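Local coordinates for protein formyltransferase PseJ (Anoxybacillus kamchatkensis G10, PDB 6EDK) that is a formyltransferase-family protein that binds N-{4-[{[(6S)-2-amino-4-oxo-3,4,5,6,7,8-hexahydropteridin-6-yl]methyl}(formyl)amino]benzoyl}-L-glutamic acid in a pocket of its single chain, at residues 95-99 / 135-139; 37-42 / 159-163; 105-109 / 190-194. One frame throughout, in Å; residues are numbered along the deposited sequence.

Interaction 1 (95-99 / 135-139); sequences ISYLP and VQREV
Y97 and E138 mark the closest backbone approach of the loop 95-99 to the end of strand 133-138, their CA atoms 6.7 Å apart, too far for strand pairing, and the contact is made by side chains reaching across. Q136 and Y97 carry it. The glutamine chain, extended beyond CG, takes the terminal amide under the Y97 ring to the loop backbone, where Q136 NE2 donates to L98 O at 2.8 Å. The bond bends moderately at the hydrogen (151°) and arrives in the carbonyl plane, on a lone pair of the oxygen. The same NE2 is also hydrogen-bonded to T120 OG1, which accepts in addition from L98 N, and one water donates to both Q136 OE1 and L98 O. Both ends of the amide are thus engaged, which fixes its rotation.

The Y97 ring lies across this amide with the two planes 40° apart; Q136 NE2 sits 3.7 Å above one face, offset toward the rim, while Q136 OE1 comes within 3.5 Å of Y97 CE1. With CG anti to the backbone N (chi1 -160°), the ring is swung toward the strand, and Y97 CE2 is 3.8 Å from E138 N, which lies in the ring plane. Strand 133-138 is an edge strand of the mixed sheet, bonded to strand 118-123. The sequence ISYLP, directly after strand 90-94, matches the end of the formyltransferase HxSxLP signature loop, with a cis peptide before P99, and Q136 and T120 hold this loop from the neighbouring strands.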
ATOM      1  N   ILE A  95      -1.482   2.132   2.902  1.00 24.57           N
ATOM      2  CA  ILE A  95      -1.974   2.374   4.255  1.00 22.75           C
ATOM      3  C   ILE A  95      -3.019   3.481   4.300  1.00 23.65           C
ATOM      4  O   ILE A  95      -2.951   4.398   5.137  1.00 27.01           O
ATOM      5  CB  ILE A  95      -0.836   2.606   5.225  1.00 25.05           C
ATOM      6  CG1 ILE A  95       0.101   3.723   4.803  1.00 28.24           C
ATOM      7  CG2 ILE A  95      -0.071   1.277   5.479  1.00 26.27           C
ATOM      8  CD1 ILE A  95       0.976   4.248   5.959  1.00 30.29           C
ATOM      9  N   SER A  96      -4.018   3.369   3.443  1.00 26.12           N
ATOM     10  CA  SER A  96      -5.250   4.111   3.614  1.00 23.73           C
ATOM     11  C   SER A  96      -6.434   3.164   3.433  1.00 23.78           C
ATOM     12  O   SER A  96      -6.325   2.036   2.958  1.00 26.40           O
ATOM     13  CB  SER A  96      -5.327   5.307   2.628  1.00 24.65           C
ATOM     14  OG  SER A  96      -5.876   4.781   1.430  1.00 27.43           O
ATOM     15  N   TYR A  97      -7.595   3.631   3.855  1.00 24.63           N
ATOM     16  CA  TYR A  97      -8.868   2.975   3.630  1.00 22.51           C
ATOM     17  C   TYR A  97      -9.370   3.467   2.275  1.00 23.41           C
ATOM     18  O   TYR A  97     -10.086   4.445   2.177  1.00 27.06           O
ATOM     19  CB  TYR A  97      -9.847   3.264   4.758  1.00 20.84           C
ATOM     20  CG  TYR A  97     -10.977   2.237   4.802  1.00 21.60           C
ATOM     21  CD1 TYR A  97     -11.990   2.292   3.938  1.00 24.25           C
ATOM     22  CD2 TYR A  97     -10.922   1.150   5.714  1.00 26.05           C
ATOM     23  CE1 TYR A  97     -12.999   1.328   3.940  1.00 26.84           C
ATOM     24  CE2 TYR A  97     -11.915   0.168   5.722  1.00 25.80           C
ATOM     25  CZ  TYR A  97     -12.955   0.292   4.809  1.00 29.01           C
ATOM     26  OH  TYR A  97     -13.944  -0.670   4.768  1.00 30.05           O
ATOM     27  N   LEU A  98      -8.959   2.810   1.197  1.00 24.80           N
ATOM     28  CA  LEU A  98      -9.383   3.304  -0.123  1.00 25.96           C
ATOM     29  C   LEU A  98     -10.912   3.171  -0.229  1.00 25.69           C
ATOM     30  O   LEU A  98     -11.514   2.190   0.268  1.00 26.43           O
ATOM     31  CB  LEU A  98      -8.708   2.479  -1.227  1.00 27.79           C
ATOM     32  CG  LEU A  98      -7.197   2.757  -1.344  1.00 25.05           C
ATOM     33  CD1 LEU A  98      -6.506   1.721  -2.216  1.00 28.70           C
ATOM     34  CD2 LEU A  98      -6.834   4.141  -1.818  1.00 22.91           C
ATOM     35  N   PRO A  99     -11.576   4.069  -0.999  1.00 27.98           N
ATOM     36  CA  PRO A  99     -10.974   5.067  -1.886  1.00 29.79           C
ATOM     37  C   PRO A  99     -10.447   6.351  -1.292  1.00 29.27           C
ATOM     38  O   PRO A  99      -9.983   7.208  -2.050  1.00 30.60           O
ATOM     39  CB  PRO A  99     -12.145   5.399  -2.838  1.00 32.99           C
ATOM     40  CG  PRO A  99     -13.354   5.314  -1.909  1.00 31.85           C
ATOM     41  CD  PRO A  99     -13.051   4.101  -1.047  1.00 31.74           C
ATOM     42  N   VAL A 135      -8.771  -6.789   0.020  1.00 26.78           N
ATOM     43  CA  VAL A 135      -9.224  -6.746   1.413  1.00 27.38           C
ATOM     44  C   VAL A 135      -8.814  -5.419   2.017  1.00 24.51           C
ATOM     45  O   VAL A 135      -7.805  -4.842   1.630  1.00 27.01           O
ATOM     46  CB  VAL A 135      -8.630  -7.845   2.296  1.00 29.50           C
ATOM     47  CG1 VAL A 135      -9.217  -9.173   1.881  1.00 36.81           C
ATOM     48  CG2 VAL A 135      -7.101  -7.903   2.188  1.00 28.20           C
ATOM     49  N   GLN A 136      -9.586  -4.955   3.000  1.00 21.77           N
ATOM     50  CA  GLN A 136      -9.220  -3.744   3.702  1.00 25.55           C
ATOM     51  C   GLN A 136      -9.535  -3.933   5.171  1.00 22.41           C
ATOM     52  O   GLN A 136     -10.237  -4.883   5.554  1.00 28.53           O
ATOM     53  CB  GLN A 136     -10.040  -2.496   3.238  1.00 30.63           C
ATOM     54  CG  GLN A 136     -10.566  -2.489   1.907  1.00 34.52           C
ATOM     55  CD  GLN A 136     -11.359  -1.222   1.623  1.00 30.96           C
ATOM     56  OE1 GLN A 136     -12.608  -1.209   1.607  1.00 30.30           O
ATOM     57  NE2 GLN A 136     -10.633  -0.156   1.471  1.00 28.44           N
ATOM     58  N   ARG A 137      -9.026  -2.993   5.994  1.00 25.94           N
ATOM     59  CA  ARG A 137      -9.351  -3.005   7.425  1.00 25.02           C
ATOM     60  C   ARG A 137      -9.376  -1.618   7.977  1.00 24.90           C
ATOM     61  O   ARG A 137      -8.472  -0.831   7.724  1.00 28.63           O
ATOM     62  CB  ARG A 137      -8.347  -3.873   8.196  1.00 26.86           C
ATOM     63  CG  ARG A 137      -8.655  -3.953   9.660  1.00 27.45           C
ATOM     64  CD  ARG A 137      -7.901  -5.089  10.275  1.00 32.92           C
ATOM     65  NE  ARG A 137      -8.401  -6.327   9.636  1.00 38.96           N
ATOM     66  CZ  ARG A 137      -7.855  -7.533   9.808  1.00 42.32           C
ATOM     67  NH1 ARG A 137      -6.805  -7.707  10.632  1.00 49.90           N
ATOM     68  NH2 ARG A 137      -8.370  -8.564   9.217  1.00 32.48           N
ATOM     69  N   GLU A 138     -10.374  -1.326   8.804  1.00 24.00           N
ATOM     70  CA  GLU A 138     -10.345  -0.004   9.439  1.00 23.09           C
ATOM     71  C   GLU A 138      -9.394  -0.034  10.638  1.00 24.36           C
ATOM     72  O   GLU A 138      -9.178  -1.065  11.261  1.00 28.61           O
ATOM     73  CB  GLU A 138     -11.780   0.391   9.921  1.00 27.44           C
ATOM     74  CG  GLU A 138     -11.821   1.767  10.527  1.00 28.81           C
ATOM     75  CD  GLU A 138     -13.190   2.148  11.138  1.00 28.96           C
ATOM     76  OE1 GLU A 138     -13.914   1.249  11.527  1.00 31.28           O
ATOM     77  OE2 GLU A 138     -13.455   3.365  11.244  1.00 30.03           O
ATOM     78  N   VAL A 139      -8.762   1.093  10.916  1.00 25.61           N
ATOM     79  CA  VAL A 139      -7.838   1.240  12.028  1.00 26.24           C
ATOM     80  C   VAL A 139      -8.246   2.513  12.750  1.00 30.97           C
ATOM     81  O   VAL A 139      -8.104   3.604  12.194  1.00 34.77           O
ATOM     82  CB  VAL A 139      -6.367   1.338  11.559  1.00 28.43           C
ATOM     83  CG1 VAL A 139      -5.445   1.619  12.697  1.00 29.28           C
ATOM     84  CG2 VAL A 139      -5.946   0.046  10.829  1.00 27.46           C
TER
HETATM   85  O   HOH W   1     -13.941   0.988   0.471  1.00 33.31           O

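Interaction 2 (37-42 / 159-163); sequences WLRDFL and EKLFM. With SO4 (sulfate ion), chain C.
Helices 36-43 and 147-169 lie side by side on the mixed sheet of the formyltransferase-type fold, and W37, F41 and M163 form the outer part of their interface. The short segments run almost parallel, 12° apart, with axes 12.3 Å from each other, a spacing bridged by large side chains. M163 lays its CG over the centre of the F41 ring, a CH-pi contact 3.7 Å from the centroid and 8° off the normal. With chi2 extended (-171°), SD stays over that same face, and the bend at chi3 only turns CE. M163 SD also approaches W37 CZ3 at 3.7 Å, giving two Met-aromatic contacts, one over the F41 face and one oblique to W37. Farther along the six-membered ring the indole meets E159, whose CD is 3.5 Å from W37 CZ2; the carboxylate itself is hydrogen-bonded through OE2 to Y72. Deeper, toward strand 68-71, F162 inserts its ring among L38, F41 and L42, with L38 CD1 3.7 Å from F162 CE2 and L42 CD2 at the ring edge. A sulfate, probably from the crystallisation liquor, accepts from K36 N and, at 3.3 Å to its O4, from W37 N. No hydrogen bond joins the two segments, so dispersion and sulfur-aromatic attraction hold this interface together.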
ATOM      1  N   TRP A  37      12.044  -9.847   6.651  1.00 33.56           N
ATOM      2  CA  TRP A  37      10.978 -10.637   7.244  1.00 31.95           C
ATOM      3  C   TRP A  37       9.950 -11.044   6.203  1.00 31.70           C
ATOM      4  O   TRP A  37       9.346 -12.117   6.298  1.00 29.99           O
ATOM      5  CB  TRP A  37      10.294  -9.843   8.411  1.00 30.72           C
ATOM      6  CG  TRP A  37       9.494  -8.624   7.934  1.00 31.00           C
ATOM      7  CD1 TRP A  37       9.936  -7.345   7.880  1.00 33.74           C
ATOM      8  CD2 TRP A  37       8.170  -8.613   7.491  1.00 26.60           C
ATOM      9  NE1 TRP A  37       8.968  -6.537   7.356  1.00 30.92           N
ATOM     10  CE2 TRP A  37       7.867  -7.301   7.115  1.00 27.22           C
ATOM     11  CE3 TRP A  37       7.222  -9.595   7.288  1.00 30.09           C
ATOM     12  CZ2 TRP A  37       6.634  -6.959   6.542  1.00 27.85           C
ATOM     13  CZ3 TRP A  37       6.004  -9.265   6.758  1.00 30.13           C
ATOM     14  CH2 TRP A  37       5.724  -7.959   6.380  1.00 27.47           C
ATOM     15  N   LEU A  38       9.674 -10.165   5.236  1.00 28.38           N
ATOM     16  CA  LEU A  38       8.688 -10.483   4.218  1.00 27.04           C
ATOM     17  C   LEU A  38       9.235 -11.464   3.163  1.00 29.38           C
ATOM     18  O   LEU A  38       8.537 -12.405   2.751  1.00 30.03           O
ATOM     19  CB  LEU A  38       8.238  -9.187   3.556  1.00 27.16           C
ATOM     20  CG  LEU A  38       7.167  -9.286   2.462  1.00 29.59           C
ATOM     21  CD1 LEU A  38       6.002 -10.080   2.874  1.00 32.34           C
ATOM     22  CD2 LEU A  38       6.768  -7.878   2.063  1.00 32.82           C
ATOM     23  N   ARG A  39      10.474 -11.252   2.751  1.00 31.85           N
ATOM     24  CA  ARG A  39      11.145 -12.263   1.939  1.00 32.78           C
ATOM     25  C   ARG A  39      11.057 -13.623   2.590  1.00 32.48           C
ATOM     26  O   ARG A  39      10.579 -14.586   1.975  1.00 34.40           O
ATOM     27  CB  ARG A  39      12.589 -11.847   1.697  1.00 39.39           C
ATOM     28  CG  ARG A  39      13.462 -12.948   1.112  1.00 45.29           C
ATOM     29  CD  ARG A  39      14.922 -12.474   1.025  1.00 50.13           C
ATOM     30  NE  ARG A  39      15.129 -11.575  -0.112  1.00 53.45           N
ATOM     31  CZ  ARG A  39      15.274 -11.995  -1.377  1.00 55.98           C
ATOM     32  NH1 ARG A  39      15.209 -13.300  -1.673  1.00 54.32           N
ATOM     33  NH2 ARG A  39      15.454 -11.093  -2.346  1.00 55.21           N
ATOM     34  N   ASP A  40      11.453 -13.714   3.871  1.00 30.88           N
ATOM     35  CA  ASP A  40      11.431 -15.008   4.552  1.00 35.02           C
ATOM     36  C   ASP A  40      10.036 -15.586   4.623  1.00 36.03           C
ATOM     37  O   ASP A  40       9.853 -16.794   4.486  1.00 34.28           O
ATOM     38  CB  ASP A  40      11.986 -14.883   5.983  1.00 38.16           C
ATOM     39  CG  ASP A  40      13.455 -14.692   6.019  1.00 45.98           C
ATOM     40  OD1 ASP A  40      14.136 -14.998   5.018  1.00 47.42           O
ATOM     41  OD2 ASP A  40      13.944 -14.225   7.059  1.00 44.07           O
ATOM     42  N   PHE A  41       9.026 -14.746   4.942  1.00 33.53           N
ATOM     43  CA  PHE A  41       7.657 -15.246   5.022  1.00 29.72           C
ATOM     44  C   PHE A  41       7.231 -15.849   3.692  1.00 32.11           C
ATOM     45  O   PHE A  41       6.677 -16.957   3.626  1.00 33.96           O
ATOM     46  CB  PHE A  41       6.676 -14.068   5.418  1.00 29.45           C
ATOM     47  CG  PHE A  41       5.219 -14.444   5.320  1.00 29.00           C
ATOM     48  CD1 PHE A  41       4.590 -15.125   6.354  1.00 28.67           C
ATOM     49  CD2 PHE A  41       4.458 -14.070   4.238  1.00 28.15           C
ATOM     50  CE1 PHE A  41       3.243 -15.490   6.287  1.00 27.60           C
ATOM     51  CE2 PHE A  41       3.119 -14.430   4.153  1.00 29.11           C
ATOM     52  CZ  PHE A  41       2.501 -15.120   5.167  1.00 31.61           C
ATOM     53  N   LEU A  42       7.516 -15.143   2.621  1.00 30.31           N
ATOM     54  CA  LEU A  42       7.083 -15.602   1.314  1.00 31.46           C
ATOM     55  C   LEU A  42       7.837 -16.900   0.927  1.00 33.56           C
ATOM     56  O   LEU A  42       7.246 -17.818   0.363  1.00 35.26           O
ATOM     57  CB  LEU A  42       7.368 -14.525   0.271  1.00 30.95           C
ATOM     58  CG  LEU A  42       6.471 -13.269   0.368  1.00 31.98           C
ATOM     59  CD1 LEU A  42       6.957 -12.218  -0.615  1.00 38.54           C
ATOM     60  CD2 LEU A  42       5.064 -13.661   0.087  1.00 32.25           C
ATOM     61  N   GLU A 159       0.720  -5.225   7.335  1.00 25.03           N
ATOM     62  CA  GLU A 159       1.612  -6.405   7.306  1.00 25.78           C
ATOM     63  C   GLU A 159       0.891  -7.584   7.878  1.00 25.06           C
ATOM     64  O   GLU A 159       0.915  -8.662   7.309  1.00 26.80           O
ATOM     65  CB  GLU A 159       2.890  -6.093   8.027  1.00 25.98           C
ATOM     66  CG  GLU A 159       3.667  -4.906   7.372  1.00 28.20           C
ATOM     67  CD  GLU A 159       4.876  -4.412   8.115  1.00 30.60           C
ATOM     68  OE1 GLU A 159       5.211  -4.940   9.203  1.00 31.38           O
ATOM     69  OE2 GLU A 159       5.553  -3.449   7.621  1.00 32.62           O
ATOM     70  N   LYS A 160       0.149  -7.386   8.979  1.00 25.45           N
ATOM     71  CA  LYS A 160      -0.702  -8.465   9.472  1.00 25.22           C
ATOM     72  C   LYS A 160      -1.739  -8.899   8.464  1.00 24.60           C
ATOM     73  O   LYS A 160      -1.991 -10.088   8.294  1.00 25.52           O
ATOM     74  CB  LYS A 160      -1.361  -7.978  10.771  1.00 24.97           C
ATOM     75  CG  LYS A 160      -2.152  -9.019  11.502  1.00 27.16           C
ATOM     76  CD  LYS A 160      -2.800  -8.498  12.812  1.00 34.22           C
ATOM     77  CE  LYS A 160      -3.604  -9.643  13.433  1.00 46.58           C
ATOM     78  NZ  LYS A 160      -4.660  -9.156  14.363  1.00 49.72           N
ATOM     79  N   LEU A 161      -2.459  -7.949   7.864  1.00 26.43           N
ATOM     80  CA  LEU A 161      -3.535  -8.277   6.941  1.00 24.58           C
ATOM     81  C   LEU A 161      -2.992  -9.040   5.732  1.00 23.87           C
ATOM     82  O   LEU A 161      -3.609  -9.996   5.241  1.00 25.77           O
ATOM     83  CB  LEU A 161      -4.186  -6.952   6.462  1.00 26.10           C
ATOM     84  CG  LEU A 161      -5.391  -7.026   5.539  1.00 27.03           C
ATOM     85  CD1 LEU A 161      -6.603  -7.650   6.223  1.00 29.49           C
ATOM     86  CD2 LEU A 161      -5.780  -5.636   5.009  1.00 25.03           C
ATOM     87  N   PHE A 162      -1.803  -8.648   5.299  1.00 22.42           N
ATOM     88  CA  PHE A 162      -1.181  -9.333   4.145  1.00 22.29           C
ATOM     89  C   PHE A 162      -0.899 -10.794   4.498  1.00 27.83           C
ATOM     90  O   PHE A 162      -1.255 -11.733   3.755  1.00 24.73           O
ATOM     91  CB  PHE A 162       0.107  -8.641   3.785  1.00 20.71           C
ATOM     92  CG  PHE A 162       0.855  -9.420   2.716  1.00 25.43           C
ATOM     93  CD1 PHE A 162       0.396  -9.425   1.455  1.00 27.23           C
ATOM     94  CD2 PHE A 162       1.896 -10.227   3.097  1.00 27.88           C
ATOM     95  CE1 PHE A 162       1.048 -10.223   0.486  1.00 27.41           C
ATOM     96  CE2 PHE A 162       2.530 -11.049   2.128  1.00 29.67           C
ATOM     97  CZ  PHE A 162       2.058 -11.005   0.875  1.00 26.40           C
ATOM     98  N   MET A 163      -0.234 -10.993   5.633  1.00 25.97           N
ATOM     99  CA  MET A 163       0.134 -12.384   6.014  1.00 26.16           C
ATOM    100  C   MET A 163      -1.096 -13.192   6.315  1.00 30.49           C
ATOM    101  O   MET A 163      -1.115 -14.411   6.063  1.00 31.46           O
ATOM    102  CB  MET A 163       1.070 -12.387   7.220  1.00 28.07           C
ATOM    103  CG  MET A 163       2.462 -11.824   6.935  1.00 29.90           C
ATOM    104  SD  MET A 163       3.803 -11.953   8.161  1.00 32.27           S
ATOM    105  CE  MET A 163       3.230 -10.752   9.378  1.00 34.17           C
TER
HETATM  106  S   SO4 C 302      13.967  -6.099   7.915  1.00 94.95           S
HETATM  107  O1  SO4 C 302      14.682  -6.175   6.616  1.00 67.06           O
HETATM  108  O2  SO4 C 302      14.898  -5.608   8.935  1.00 98.36           O
HETATM  109  O3  SO4 C 302      12.831  -5.164   7.822  1.00 79.25           O
HETATM  110  O4  SO4 C 302      13.469  -7.434   8.334  1.00 61.14           O

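Interaction 3 (105-109 / 190-194); sequences DPNLW and DKEKY
K191 and D105 form a salt bridge across the two segments, with K191 NZ donating to D105 OD2 at 2.7 Å. The ammonium meets the carboxylate oxygen on its syn side, 28° out of the carboxylate plane, while D105 OD1 stays 3.6 Å from K191 NZ, so a single oxygen takes the bond. The lysine starts with CG between its backbone N and carbonyl carbon, runs extended, and bends only at its last torsion (chi4 -57°), which turns NZ onto the aspartate. A second bond from NZ, to the backbone oxygen of L188, grips the ammonium from its own loop. D105 stands just before helix 106-112, at the N-cap position, but its carboxylate makes no capping bond and is turned to the lysine instead.

The aliphatic part of K191 is used as well: L108 CD2 packs at 4.0 Å against K191 CD, the two side chains crossing at about a right angle. Beyond it, W109 points the far end of its indole at the loop. W109 CZ2 is 3.5 Å from D190 O, and both this oxygen and K191 N lie at the ring edge, near its plane; D190 CB is 3.6 Å from the same carbon. The D190 carboxylate belongs to its own turn, OD2 accepting from K187 N. Next along the ring, W109 CH2 touches Y194 CE2 at 3.7 Å, with the two ring planes nearly perpendicular (86°). H186 stacks on the W109 ring, adding another residue of the chain's later part.

The contact thus joins helix 106-112 to the loop following strand 185-186 by one ionic bond beside an apolar patch. Two acceptors, a carboxylate and a carbonyl, would probably favour charged K191, and the ammonium in turn charged D105.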
ATOM      1  N   ASP A 105       1.142  10.556   1.631  1.00 32.91           N
ATOM      2  CA  ASP A 105       0.878  10.926   3.017  1.00 30.78           C
ATOM      3  C   ASP A 105      -0.544  10.562   3.477  1.00 27.77           C
ATOM      4  O   ASP A 105      -1.233  11.365   4.098  1.00 27.31           O
ATOM      5  CB  ASP A 105       1.121  12.408   3.215  1.00 32.60           C
ATOM      6  CG  ASP A 105       2.529  12.814   2.781  1.00 40.90           C
ATOM      7  OD1 ASP A 105       3.479  12.175   3.251  1.00 39.70           O
ATOM      8  OD2 ASP A 105       2.667  13.754   1.977  1.00 41.66           O
ATOM      9  N   PRO A 106      -0.993   9.331   3.220  1.00 27.15           N
ATOM     10  CA  PRO A 106      -2.383   9.042   3.550  1.00 25.02           C
ATOM     11  C   PRO A 106      -2.682   9.157   5.031  1.00 26.21           C
ATOM     12  O   PRO A 106      -3.796   9.561   5.385  1.00 28.46           O
ATOM     13  CB  PRO A 106      -2.618   7.619   3.045  1.00 24.20           C
ATOM     14  CG  PRO A 106      -1.199   7.040   2.935  1.00 29.14           C
ATOM     15  CD  PRO A 106      -0.324   8.216   2.550  1.00 27.16           C
ATOM     16  N   ASN A 107      -1.734   8.817   5.907  1.00 25.20           N
ATOM     17  CA  ASN A 107      -2.029   8.894   7.338  1.00 26.02           C
ATOM     18  C   ASN A 107      -2.293  10.332   7.741  1.00 26.98           C
ATOM     19  O   ASN A 107      -3.269  10.638   8.433  1.00 27.25           O
ATOM     20  CB  ASN A 107      -0.868   8.303   8.124  1.00 23.88           C
ATOM     21  CG  ASN A 107      -1.086   8.290   9.627  1.00 25.02           C
ATOM     22  OD1 ASN A 107      -2.113   7.810  10.139  1.00 29.96           O
ATOM     23  ND2 ASN A 107      -0.098   8.797  10.357  1.00 28.68           N
ATOM     24  N   LEU A 108      -1.400  11.231   7.344  1.00 27.95           N
ATOM     25  CA  LEU A 108      -1.619  12.650   7.657  1.00 26.16           C
ATOM     26  C   LEU A 108      -2.944  13.157   7.095  1.00 26.88           C
ATOM     27  O   LEU A 108      -3.718  13.799   7.806  1.00 27.82           O
ATOM     28  CB  LEU A 108      -0.449  13.454   7.125  1.00 27.52           C
ATOM     29  CG  LEU A 108      -0.616  15.009   7.251  1.00 31.25           C
ATOM     30  CD1 LEU A 108      -0.676  15.381   8.708  1.00 29.43           C
ATOM     31  CD2 LEU A 108       0.641  15.617   6.588  1.00 37.87           C
ATOM     32  N   TRP A 109      -3.236  12.869   5.837  1.00 28.53           N
ATOM     33  CA  TRP A 109      -4.453  13.400   5.229  1.00 30.91           C
ATOM     34  C   TRP A 109      -5.712  12.823   5.841  1.00 30.25           C
ATOM     35  O   TRP A 109      -6.758  13.502   5.862  1.00 29.94           O
ATOM     36  CB  TRP A 109      -4.455  13.160   3.727  1.00 32.19           C
ATOM     37  CG  TRP A 109      -3.577  14.104   3.049  1.00 31.97           C
ATOM     38  CD1 TRP A 109      -2.360  13.853   2.510  1.00 35.00           C
ATOM     39  CD2 TRP A 109      -3.833  15.491   2.869  1.00 34.68           C
ATOM     40  NE1 TRP A 109      -1.822  15.030   1.989  1.00 38.84           N
ATOM     41  CE2 TRP A 109      -2.712  16.046   2.218  1.00 38.44           C
ATOM     42  CE3 TRP A 109      -4.912  16.333   3.220  1.00 38.09           C
ATOM     43  CZ2 TRP A 109      -2.633  17.423   1.876  1.00 41.15           C
ATOM     44  CZ3 TRP A 109      -4.823  17.697   2.882  1.00 42.56           C
ATOM     45  CH2 TRP A 109      -3.672  18.211   2.222  1.00 40.84           C
ATOM     46  N   ASP A 190       0.975  18.520  -1.618  1.00 44.33           N
ATOM     47  CA  ASP A 190      -0.251  19.082  -1.090  1.00 41.13           C
ATOM     48  C   ASP A 190      -0.183  19.400   0.379  1.00 38.90           C
ATOM     49  O   ASP A 190      -0.935  20.271   0.839  1.00 44.60           O
ATOM     50  CB  ASP A 190      -1.418  18.121  -1.386  1.00 45.28           C
ATOM     51  CG  ASP A 190      -1.697  17.975  -2.865  1.00 55.61           C
ATOM     52  OD1 ASP A 190      -1.134  18.761  -3.640  1.00 57.12           O
ATOM     53  OD2 ASP A 190      -2.468  17.080  -3.270  1.00 52.15           O
ATOM     54  N   LYS A 191       0.697  18.747   1.139  1.00 36.11           N
ATOM     55  CA  LYS A 191       0.758  18.994   2.573  1.00 42.21           C
ATOM     56  C   LYS A 191       1.517  20.272   2.968  1.00 46.90           C
ATOM     57  O   LYS A 191       1.472  20.673   4.154  1.00 44.15           O
ATOM     58  CB  LYS A 191       1.411  17.788   3.269  1.00 41.22           C
ATOM     59  CG  LYS A 191       2.828  17.490   2.904  1.00 41.65           C
ATOM     60  CD  LYS A 191       3.416  16.459   3.889  1.00 46.10           C
ATOM     61  CE  LYS A 191       4.805  15.949   3.501  1.00 46.91           C
ATOM     62  NZ  LYS A 191       4.821  15.338   2.154  1.00 44.01           N
ATOM     63  N   GLU A 192       2.162  20.958   2.020  1.00 58.38           N
ATOM     64  CA  GLU A 192       3.042  22.078   2.390  1.00 60.44           C
ATOM     65  C   GLU A 192       2.330  23.150   3.208  1.00 55.87           C
ATOM     66  O   GLU A 192       2.868  23.637   4.205  1.00 57.27           O
ATOM     67  CB  GLU A 192       3.650  22.692   1.132  1.00 68.03           C
ATOM     68  CG  GLU A 192       4.869  21.936   0.612  1.00 76.36           C
ATOM     69  CD  GLU A 192       6.074  22.073   1.544  1.00 81.66           C
ATOM     70  OE1 GLU A 192       6.513  23.226   1.836  1.00 77.50           O
ATOM     71  OE2 GLU A 192       6.570  21.017   2.002  1.00 86.43           O
ATOM     72  N   LYS A 193       1.121  23.533   2.824  1.00 51.56           N
ATOM     73  CA  LYS A 193       0.481  24.600   3.584  1.00 53.18           C
ATOM     74  C   LYS A 193       0.054  24.180   4.981  1.00 58.19           C
ATOM     75  O   LYS A 193      -0.444  25.023   5.737  1.00 55.56           O
ATOM     76  CB  LYS A 193      -0.724  25.151   2.823  1.00 56.84           C
ATOM     77  CG  LYS A 193      -1.753  24.118   2.414  1.00 65.62           C
ATOM     78  CD  LYS A 193      -2.413  24.492   1.096  1.00 77.19           C
ATOM     79  CE  LYS A 193      -3.259  25.752   1.231  1.00 90.46           C
ATOM     80  NZ  LYS A 193      -4.358  25.584   2.232  1.00 90.88           N
ATOM     81  N   TYR A 194       0.232  22.910   5.352  1.00 55.09           N
ATOM     82  CA  TYR A 194      -0.158  22.441   6.672  1.00 51.48           C
ATOM     83  C   TYR A 194       1.024  22.075   7.546  1.00 46.08           C
ATOM     84  O   TYR A 194       0.837  21.848   8.756  1.00 44.59           O
ATOM     85  CB  TYR A 194      -1.105  21.233   6.517  1.00 46.64           C
ATOM     86  CG  TYR A 194      -2.387  21.595   5.810  1.00 46.20           C
ATOM     87  CD1 TYR A 194      -3.381  22.299   6.470  1.00 52.30           C
ATOM     88  CD2 TYR A 194      -2.612  21.244   4.491  1.00 47.96           C
ATOM     89  CE1 TYR A 194      -4.572  22.634   5.834  1.00 49.65           C
ATOM     90  CE2 TYR A 194      -3.812  21.578   3.852  1.00 47.40           C
ATOM     91  CZ  TYR A 194      -4.768  22.277   4.532  1.00 50.68           C
ATOM     92  OH  TYR A 194      -5.955  22.626   3.924  1.00 57.83           O
TER

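Strand 133-138 of interaction 1, an edge strand, is followed in the chain by helix 147-169 of interaction 2: L161 of interaction 2 packs on V135 and R137 of interaction 1, with R137 NH2 3.6 Å from L161 CD1. Interaction 1 also touches interaction 3, where S96 CB meets P106 CB at 3.6 Å, and so stands between the other two, whose centres are 28 Å apart on opposite sides of the chain's centre. The bound N-{4-[{[(6S)-2-amino-4-oxo-3,4,5,6,7,8-hexahydropteridin-6-yl]methyl}(formyl)amino]benzoyl}-L-glutamic acid lies about 7 Å from the side chains of L98 and D190, and about 13 Å from that of L38, so interactions 1 and 3 approach the ligand more closely than interaction 2.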